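Local structure of beta-lactamase (Escherichia coli, 6PQ9) at residues Thr212-Thr217 against Val232-Thr237; Gly225-Gly230 against Ile288-Trp293. The protein probably hydrolyses beta-lactam antibiotics to substituted beta-amino acids, as a class A beta-lactamase, and so confers drug resistance. The protein carries 1 engineered substitution. One frame throughout, in Å; residues are numbered along the deposited sequence.

Interaction 1 (Thr212-Thr217 against Val232-Thr237)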
loop_
_atom_site.group_PDB
_atom_site.type_symbol
_atom_site.label_atom_id
_atom_site.label_comp_id
_atom_site.label_asym_id
_atom_site.label_seq_id
_atom_site.Cartn_x
_atom_site.Cartn_y
_atom_site.Cartn_z
ATOM N N THR A 212 1.697 -12.462 3.180
ATOM C CA THR A 212 2.664 -11.744 2.353
ATOM C C THR A 212 2.840 -10.295 2.800
ATOM O O THR A 212 3.876 -9.691 2.513
ATOM C CB THR A 212 2.264 -11.777 0.872
ATOM O OG1 THR A 212 1.202 -10.848 0.654
ATOM C CG2 THR A 212 1.816 -13.163 0.450
ATOM N N MET A 213 1.852 -9.725 3.491
ATOM C CA MET A 213 1.967 -8.346 3.950
ATOM C C MET A 213 2.720 -8.255 5.263
ATOM O O MET A 213 3.298 -7.204 5.568
ATOM C CB MET A 213 0.576 -7.727 4.092
ATOM C CG MET A 213 -0.084 -7.383 2.764
ATOM S SD MET A 213 -1.795 -6.870 3.001
ATOM C CE MET A 213 -1.613 -5.148 3.495
ATOM N N ILE A 214 2.692 -9.327 6.061
ATOM C CA ILE A 214 3.500 -9.401 7.275
ATOM C C ILE A 214 4.938 -9.746 6.938
ATOM O O ILE A 214 5.879 -9.169 7.491
ATOM C CB ILE A 214 2.902 -10.440 8.240
ATOM C CG1 ILE A 214 1.552 -9.953 8.765
ATOM C CG2 ILE A 214 3.896 -10.760 9.359
ATOM C CD1 ILE A 214 0.770 -10.994 9.490
ATOM N N GLU A 215 5.123 -10.704 6.046
ATOM C CA GLU A 215 6.437 -11.206 5.683
ATOM C C GLU A 215 7.121 -10.357 4.632
ATOM O O GLU A 215 7.742 -10.890 3.713
ATOM C CB GLU A 215 6.287 -12.646 5.201
ATOM C CG GLU A 215 5.976 -13.610 6.315
ATOM C CD GLU A 215 6.530 -14.982 6.025
ATOM O OE1 GLU A 215 5.929 -15.695 5.184
ATOM O OE2 GLU A 215 7.579 -15.334 6.619
ATOM N N THR A 216 6.979 -9.048 4.691
ATOM C CA THR A 216 7.727 -8.188 3.792
ATOM C C THR A 216 8.910 -7.602 4.551
ATOM O O THR A 216 8.888 -7.452 5.777
ATOM C CB THR A 216 6.851 -7.072 3.202
ATOM O OG1 THR A 216 7.657 -6.182 2.411
ATOM C CG2 THR A 216 6.173 -6.274 4.300
ATOM N N THR A 217 9.958 -7.302 3.816
ATOM C CA THR A 217 11.131 -6.728 4.432
ATOM C C THR A 217 11.234 -5.231 4.134
ATOM O O THR A 217 12.147 -4.565 4.631
ATOM C CB THR A 217 12.364 -7.529 3.970
ATOM O OG1 THR A 217 13.381 -7.433 4.959
ATOM C CG2 THR A 217 12.916 -7.059 2.625
ATOM N N VAL A 232 3.530 -7.117 15.278
ATOM C CA VAL A 232 3.229 -7.601 13.939
ATOM C C VAL A 232 2.531 -6.490 13.164
ATOM O O VAL A 232 1.628 -5.816 13.668
ATOM C CB VAL A 232 2.423 -8.918 13.965
ATOM C CG1 VAL A 232 2.134 -9.381 15.370
ATOM C CG2 VAL A 232 1.177 -8.840 13.095
ATOM N N VAL A 233 3.018 -6.247 11.956
ATOM C CA VAL A 233 2.545 -5.184 11.091
ATOM C C VAL A 233 2.388 -5.798 9.714
ATOM O O VAL A 233 3.368 -6.285 9.135
ATOM C CB VAL A 233 3.526 -3.998 11.044
ATOM C CG1 VAL A 233 3.079 -2.972 9.999
ATOM C CG2 VAL A 233 3.666 -3.363 12.405
ATOM N N ALA A 234 1.167 -5.811 9.204
ATOM C CA ALA A 234 0.916 -6.181 7.821
ATOM C C ALA A 234 0.796 -4.889 7.017
ATOM O O ALA A 234 -0.112 -4.092 7.267
ATOM C CB ALA A 234 -0.348 -7.036 7.716
ATOM N N HIS A 235 1.719 -4.655 6.080
ATOM C CA HIS A 235 1.718 -3.367 5.385
ATOM C C HIS A 235 2.126 -3.500 3.923
ATOM O O HIS A 235 2.534 -4.562 3.447
ATOM C CB HIS A 235 2.628 -2.343 6.081
ATOM C CG HIS A 235 4.066 -2.753 6.149
ATOM N ND1 HIS A 235 5.073 -2.021 5.563
ATOM C CD2 HIS A 235 4.667 -3.817 6.733
ATOM C CE1 HIS A 235 6.231 -2.611 5.787
ATOM N NE2 HIS A 235 6.014 -3.703 6.497
ATOM N N LYS A 236 1.975 -2.381 3.215
ATOM C CA LYS A 236 2.451 -2.191 1.854
ATOM C C LYS A 236 3.008 -0.778 1.741
ATOM O O LYS A 236 2.343 0.186 2.133
ATOM C CB LYS A 236 1.332 -2.397 0.831
ATOM C CG LYS A 236 1.807 -2.269 -0.604
ATOM C CD LYS A 236 2.669 -3.476 -1.011
ATOM C CE LYS A 236 3.560 -3.147 -2.213
ATOM N NZ LYS A 236 4.697 -2.240 -1.860
ATOM N N THR A 237 4.223 -0.658 1.219
ATOM C CA THR A 237 4.874 0.635 1.041
ATOM C C THR A 237 4.632 1.192 -0.365
ATOM O O THR A 237 4.260 0.475 -1.300
ATOM C CB THR A 237 6.386 0.524 1.260
ATOM O OG1 THR A 237 6.932 -0.342 0.259
ATOM C CG2 THR A 237 6.722 -0.030 2.639
HETATM O O HOH W 1 6.226 -6.516 8.462
HETATM O O HOH W 2 8.425 -5.061 7.074
#
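Met-213 meets Ala-234 and His-235 where helix 203-214 ends against the edge strand 233-239. Met-213 O accepts the bond from His-235 N (3.0 Å, N-H...O angle 161°). The nitrogen stands above the carbonyl plane, 51° out of it. Met-213 O also takes a CA-H...O contact from Ala-234 CA at 3.4 Å. Met-213 CB also lies 3.8 Å from Ala-234 CB, while its side chain runs on past His-235 O toward Phe-72 of helix 70-85. Next in sequence, Ile-214 lays CG1 against Ala-234 CB (3.6 Å), since chi1 of -68° sets CG1 beside its own backbone N. Its carbonyl O and Val-233 O share water 1, a second, indirect link between the backbones. Beyond the helix end, Thr-216 brings its CG2 methyl obliquely to the His-235 ring, 3.4 Å from NE2, the two side chains crossing near a right angle. Water 2 lies in the ring plane, 2.8 Å from His-235 NE2, and also bonds Thr-216 O; with Asp-253 on ND1, this should hold the ring's rotation. Ser-130 O holds Thr-216 OG1. The other edge of the strand pairs with strand 248-258. The strand carries the Lys-Thr-Gly motif of class A beta-lactamases, which opens at Lys-236 and Thr-237; Lys-236 NZ bonds both Thr-237 O (2.8 Å) and Ser-132 OG, consistent with the active-site wall of this family.

Interaction 2 (Gly225-Gly230 against Ile288-Trp293)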
loop_
_atom_site.group_PDB
_atom_site.type_symbol
_atom_site.label_atom_id
_atom_site.label_comp_id
_atom_site.label_asym_id
_atom_site.label_seq_id
_atom_site.Cartn_x
_atom_site.Cartn_y
_atom_site.Cartn_z
ATOM N N GLY A 225 8.841 1.745 12.146
ATOM C CA GLY A 225 10.123 2.328 12.521
ATOM C C GLY A 225 10.349 2.406 14.022
ATOM O O GLY A 225 11.387 1.977 14.531
ATOM N N LEU A 226 9.374 2.935 14.756
ATOM C CA LEU A 226 9.543 3.204 16.178
ATOM C C LEU A 226 8.679 2.314 17.066
ATOM O O LEU A 226 8.559 2.580 18.269
ATOM C CB LEU A 226 9.252 4.675 16.455
ATOM C CG LEU A 226 10.257 5.603 15.775
ATOM C CD1 LEU A 226 9.698 7.005 15.715
ATOM C CD2 LEU A 226 11.597 5.564 16.501
ATOM N N LEU A 227 8.080 1.271 16.509
ATOM C CA LEU A 227 7.235 0.389 17.288
ATOM C C LEU A 227 8.092 -0.595 18.079
ATOM O O LEU A 227 9.256 -0.822 17.748
ATOM C CB LEU A 227 6.257 -0.339 16.366
ATOM C CG LEU A 227 5.272 0.598 15.647
ATOM C CD1 LEU A 227 4.122 -0.183 15.028
ATOM C CD2 LEU A 227 4.745 1.693 16.599
ATOM N N PRO A 228 7.555 -1.160 19.159
ATOM C CA PRO A 228 8.314 -2.168 19.910
ATOM C C PRO A 228 8.683 -3.355 19.030
ATOM O O PRO A 228 8.005 -3.670 18.049
ATOM C CB PRO A 228 7.350 -2.575 21.029
ATOM C CG PRO A 228 6.480 -1.394 21.203
ATOM C CD PRO A 228 6.279 -0.842 19.818
ATOM N N ASP A 229 9.796 -3.994 19.373
ATOM C CA ASP A 229 10.233 -5.163 18.621
ATOM C C ASP A 229 9.198 -6.271 18.730
ATOM O O ASP A 229 8.601 -6.484 19.790
ATOM C CB ASP A 229 11.583 -5.657 19.139
ATOM C CG ASP A 229 12.696 -4.666 18.891
ATOM O OD1 ASP A 229 13.096 -4.523 17.711
ATOM O OD2 ASP A 229 13.154 -4.027 19.871
ATOM N N GLY A 230 8.986 -6.979 17.626
ATOM C CA GLY A 230 8.009 -8.046 17.624
ATOM C C GLY A 230 6.565 -7.617 17.457
ATOM O O GLY A 230 5.671 -8.465 17.581
ATOM N N ILE A 288 4.398 9.675 13.334
ATOM C CA ILE A 288 2.942 9.725 13.373
ATOM C C ILE A 288 2.390 8.392 13.855
ATOM O O ILE A 288 1.558 8.336 14.771
ATOM C CB ILE A 288 2.390 10.115 11.989
ATOM C CG1 ILE A 288 2.711 11.587 11.696
ATOM C CG2 ILE A 288 0.902 9.824 11.897
ATOM C CD1 ILE A 288 2.213 12.060 10.367
ATOM N N CYS A 289 2.885 7.293 13.278
ATOM C CA CYS A 289 2.456 5.975 13.733
ATOM C C CYS A 289 2.729 5.784 15.222
ATOM O O CYS A 289 1.872 5.291 15.963
ATOM C CB CYS A 289 3.144 4.883 12.926
ATOM S SG CYS A 289 2.425 3.260 13.264
ATOM N N LYS A 290 3.920 6.169 15.676
ATOM C CA LYS A 290 4.264 6.037 17.090
ATOM C C LYS A 290 3.297 6.824 17.974
ATOM O O LYS A 290 2.817 6.313 18.992
ATOM C CB LYS A 290 5.707 6.494 17.313
ATOM C CG LYS A 290 6.209 6.325 18.732
ATOM C CD LYS A 290 6.377 4.862 19.081
ATOM C CE LYS A 290 7.082 4.693 20.411
ATOM N NZ LYS A 290 6.187 5.009 21.542
ATOM N N SER A 291 2.981 8.064 17.590
ATOM C CA SER A 291 2.030 8.861 18.367
ATOM C C SER A 291 0.675 8.173 18.456
ATOM O O SER A 291 0.053 8.137 19.526
ATOM C CB SER A 291 1.863 10.245 17.744
ATOM O OG SER A 291 3.069 10.975 17.805
ATOM N N VAL A 292 0.184 7.654 17.326
ATOM C CA VAL A 292 -1.093 6.948 17.324
ATOM C C VAL A 292 -0.999 5.687 18.174
ATOM O O VAL A 292 -1.918 5.357 18.936
ATOM C CB VAL A 292 -1.521 6.634 15.880
ATOM C CG1 VAL A 292 -2.715 5.686 15.863
ATOM C CG2 VAL A 292 -1.810 7.938 15.103
ATOM N N TRP A 293 0.124 4.977 18.073
ATOM C CA TRP A 293 0.352 3.790 18.889
ATOM C C TRP A 293 0.316 4.136 20.377
ATOM O O TRP A 293 -0.379 3.482 21.165
ATOM C CB TRP A 293 1.692 3.167 18.482
ATOM C CG TRP A 293 2.235 2.125 19.394
ATOM C CD1 TRP A 293 2.981 2.321 20.516
ATOM C CD2 TRP A 293 2.098 0.704 19.242
ATOM N NE1 TRP A 293 3.311 1.106 21.084
ATOM C CE2 TRP A 293 2.781 0.101 20.316
ATOM C CE3 TRP A 293 1.463 -0.113 18.300
ATOM C CZ2 TRP A 293 2.843 -1.286 20.477
ATOM C CZ3 TRP A 293 1.529 -1.484 18.456
ATOM C CH2 TRP A 293 2.208 -2.058 19.538
#
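Leu-227 and Trp-293 form the centre of a contact between a loop and the C-terminal helix 278-297, which packs on the five-stranded antiparallel sheet of the alpha/beta domain in the class A fold. Leu-227 CD2 lies over one face of the indole, 4.1 Å from the centroid of the five-membered ring and 27° off its normal, which meets the criterion for a CH-pi contact. Of the indole atoms, Trp-293 CG is closest to Leu-227 CD2, at 3.8 Å. The other methyl, Leu-227 CD1, points to Cys-289 SG (4.2 Å), one turn earlier on the helix, so the two branches straddle two helical positions. All three side chains also rest on Ile-257 of strand 248-258. Pro-228 approaches from the same side of the indole plane as Leu-227, both carbons lying toward the rim: Pro-228 CD is 3.5 Å from Trp-293 CZ2, and the two side chains reach toward each other tip to tip, with CD oblique to the ring. The indole is therefore met by two consecutive loop residues. Lys-290 approaches along another line. Its CG is anti to the backbone N (chi1 -176°), and bends at chi2 and chi4 carry the chain past Leu-226, whose CB is 3.9 Å from Lys-290 CD. The ammonium is taken by Asp-294, one turn on, in a salt bridge, while the methylenes leading to it run against the loop backbone: Lys-290 CD lies 3.3 Å from Leu-226 O, and CE 3.4 Å from that same oxygen.

How the interactions relate
From the N terminus the segments come as 212-217, 225-230, 232-237 and 288-293, alternating between the contacts, so the two interactions cross rather than nest. Interaction 1 closes a short loop: the 14 residues between its segments hold no helix or strand, and they include the whole of 225-230. Interaction 2 starts inside that loop and closes a longer one of 57 residues, which takes in strands 233-239, 248-258 and 264-274. The centres are 14 Å apart, joined where Val-233 CG2 packs on Leu-227 CD1 at 4.1 Å. One connecting loop thus ties helix 203-214, the edge strand and helix 278-297 together.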